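Local coordinates for protein dicer Related Helicase (Caenorhabditis elegans, PDB 6M6S) that binds the 5'-triphosphate double-stranded RNA of this complex through its zinc-containing C-terminal domain, part of an RLR-family helicase that probably hydrolyses ATP, at residues B[12-17]-B[70-75]. Residues are numbered along the deposited sequence; the frame is centred on the assembly and turned at random. Where two conformers were deposited one is given.
Sequences LMCSNC and FHCKLD. With ZN (zinc ion), chain F.
The sulfur of C72 is gripped three ways: SG binds the zinc ion at 2.3 Å, accepts an N-H from ND2 of N16 at 3.4 Å, and takes a second from the backbone N of L74 within its own loop. This is one corner of the Cys4 zinc site of the RIG-I-type C-terminal domain, built from two CxxC motifs. One motif gives C14 and C17, at and just beyond the end of strand 11-14; the other gives C72 and, just before segment 70-75, at the end of strand 61-69, C69, which completes the site. The metal thereby ties two separate antiparallel sheets together. Cysteine suits these positions because a thiolate can bind the metal and still accept N-H groups, which would probably spread some of the charge of four sulfurs around one zinc. The N16 bond is nearly straight (169° at the hydrogen), with the sulfur close to the amide plane. CG of N16 lies anti to its backbone N (chi1 -160°), which carries it out toward the loop of C72 and L74. Its CB and CG also meet the methyl CD1 of L74, each at 3.7 Å, so asparagine suits the place: its N-H reaches the sulfur while CB and the amide carbon pack on a leucine methyl. C14 SG, 2.4 Å from the zinc ion, receives the backbone N-H of C17, a bond inside the first CxxC turn; the bond from L74 N to C72 SG instead comes from two residues beyond the second cysteine of the other motif. C17 SG binds the zinc ion at 2.2 Å. Beside the metal, C17 CB and C72 CB come to 3.9 Å of each other. H71 meets C17 SG with its ring edge rather than a face: the sulfur lies near the ring plane, and the imidazole ND1 gives C17 SG a weak, bent hydrogen bond of 3.6 Å.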
loop_
_atom_site.group_PDB
_atom_site.type_symbol
_atom_site.label_atom_id
_atom_site.label_comp_id
_atom_site.label_asym_id
_atom_site.label_seq_id
_atom_site.Cartn_x
_atom_site.Cartn_y
_atom_site.Cartn_z
ATOM N N LEU B 12 3.683 14.448 4.087
ATOM C CA LEU B 12 2.504 13.712 3.617
ATOM C C LEU B 12 1.925 14.444 2.423
ATOM O O LEU B 12 1.506 15.631 2.561
ATOM C CB LEU B 12 1.426 13.660 4.708
ATOM C CG LEU B 12 1.632 12.545 5.753
ATOM C CD1 LEU B 12 2.984 12.564 6.428
ATOM C CD2 LEU B 12 0.482 12.546 6.801
ATOM N N MET B 13 1.858 13.793 1.253
ATOM C CA MET B 13 1.475 14.471 0.005
ATOM C C MET B 13 0.292 13.781 -0.615
ATOM O O MET B 13 0.116 12.586 -0.406
ATOM C CB MET B 13 2.568 14.364 -1.057
ATOM C CG MET B 13 3.960 14.242 -0.533
ATOM S SD MET B 13 4.461 15.859 -0.018
ATOM C CE MET B 13 4.729 16.721 -1.557
ATOM N N CYS B 14 -0.437 14.529 -1.438
ATOM C CA CYS B 14 -1.512 13.979 -2.275
ATOM C C CYS B 14 -0.891 13.008 -3.281
ATOM O O CYS B 14 0.000 13.388 -4.060
ATOM C CB CYS B 14 -2.225 15.109 -2.999
ATOM S SG CYS B 14 -3.592 14.482 -4.018
ATOM N N SER B 15 -1.368 11.768 -3.287
ATOM C CA SER B 15 -0.809 10.755 -4.200
ATOM C C SER B 15 -1.143 11.085 -5.648
ATOM O O SER B 15 -0.466 10.641 -6.570
ATOM C CB SER B 15 -1.318 9.351 -3.866
ATOM O OG SER B 15 -0.777 8.812 -2.659
ATOM N N ASN B 16 -2.210 11.830 -5.851
ATOM C CA ASN B 16 -2.655 12.247 -7.178
ATOM C C ASN B 16 -1.929 13.449 -7.809
ATOM O O ASN B 16 -1.570 13.414 -9.001
ATOM C CB ASN B 16 -4.175 12.461 -7.114
ATOM C CG ASN B 16 -4.823 12.427 -8.464
ATOM O OD1 ASN B 16 -4.773 11.401 -9.170
ATOM N ND2 ASN B 16 -5.427 13.549 -8.859
ATOM N N CYS B 17 -1.690 14.518 -7.044
ATOM C CA CYS B 17 -1.034 15.709 -7.587
ATOM C C CYS B 17 0.273 16.143 -6.873
ATOM O O CYS B 17 0.848 17.143 -7.279
ATOM C CB CYS B 17 -1.985 16.912 -7.611
ATOM S SG CYS B 17 -2.354 17.573 -5.939
ATOM N N PHE B 70 -6.960 20.462 -1.886
ATOM C CA PHE B 70 -7.227 21.835 -2.365
ATOM C C PHE B 70 -6.884 22.006 -3.842
ATOM O O PHE B 70 -7.588 22.726 -4.570
ATOM C CB PHE B 70 -6.455 22.904 -1.550
ATOM C CG PHE B 70 -6.851 24.344 -1.888
ATOM C CD1 PHE B 70 -7.992 24.923 -1.328
ATOM C CD2 PHE B 70 -6.074 25.111 -2.753
ATOM C CE1 PHE B 70 -8.364 26.233 -1.633
ATOM C CE2 PHE B 70 -6.435 26.446 -3.068
ATOM C CZ PHE B 70 -7.588 26.995 -2.510
ATOM N N HIS B 71 -5.836 21.333 -4.291
ATOM C CA HIS B 71 -5.321 21.534 -5.628
ATOM C C HIS B 71 -6.077 20.752 -6.700
ATOM O O HIS B 71 -6.503 21.325 -7.721
ATOM C CB HIS B 71 -3.837 21.116 -5.702
ATOM C CG HIS B 71 -3.186 21.522 -6.985
ATOM N ND1 HIS B 71 -2.693 20.612 -7.898
ATOM C CD2 HIS B 71 -2.986 22.748 -7.528
ATOM C CE1 HIS B 71 -2.208 21.260 -8.945
ATOM N NE2 HIS B 71 -2.369 22.556 -8.740
ATOM N N CYS B 72 -6.204 19.450 -6.483
ATOM C CA CYS B 72 -6.751 18.559 -7.500
ATOM C C CYS B 72 -8.158 18.046 -7.168
ATOM O O CYS B 72 -8.835 17.479 -8.049
ATOM C CB CYS B 72 -5.817 17.388 -7.796
ATOM S SG CYS B 72 -5.816 16.085 -6.563
ATOM N N LYS B 73 -8.610 18.326 -5.938
ATOM C CA LYS B 73 -9.983 18.010 -5.495
ATOM C C LYS B 73 -10.227 16.488 -5.364
ATOM O O LYS B 73 -11.387 16.060 -5.198
ATOM C CB LYS B 73 -11.062 18.657 -6.384
ATOM C CG LYS B 73 -11.218 20.148 -6.004
ATOM C CD LYS B 73 -10.189 20.881 -6.813
ATOM C CE LYS B 73 -10.147 22.366 -6.566
ATOM N NZ LYS B 73 -8.999 22.932 -7.331
ATOM N N LEU B 74 -9.154 15.684 -5.397
ATOM C CA LEU B 74 -9.392 14.278 -5.113
ATOM C C LEU B 74 -9.842 14.145 -3.673
ATOM O O LEU B 74 -9.341 14.879 -2.778
ATOM C CB LEU B 74 -8.091 13.475 -5.296
ATOM C CG LEU B 74 -8.490 11.989 -5.528
ATOM C CD1 LEU B 74 -7.590 11.261 -6.382
ATOM C CD2 LEU B 74 -8.292 11.359 -4.270
ATOM N N ASP B 75 -10.798 13.255 -3.426
ATOM C CA ASP B 75 -11.127 12.977 -2.031
ATOM C C ASP B 75 -9.950 12.373 -1.273
ATOM O O ASP B 75 -9.355 11.354 -1.690
ATOM C CB ASP B 75 -12.290 12.015 -1.945
ATOM C CG ASP B 75 -12.800 11.926 -0.521
ATOM O OD1 ASP B 75 -12.142 11.194 0.288
ATOM O OD2 ASP B 75 -13.825 12.596 -0.193
HETATM ZN ZN ZN F . -4.149 16.586 -5.061
#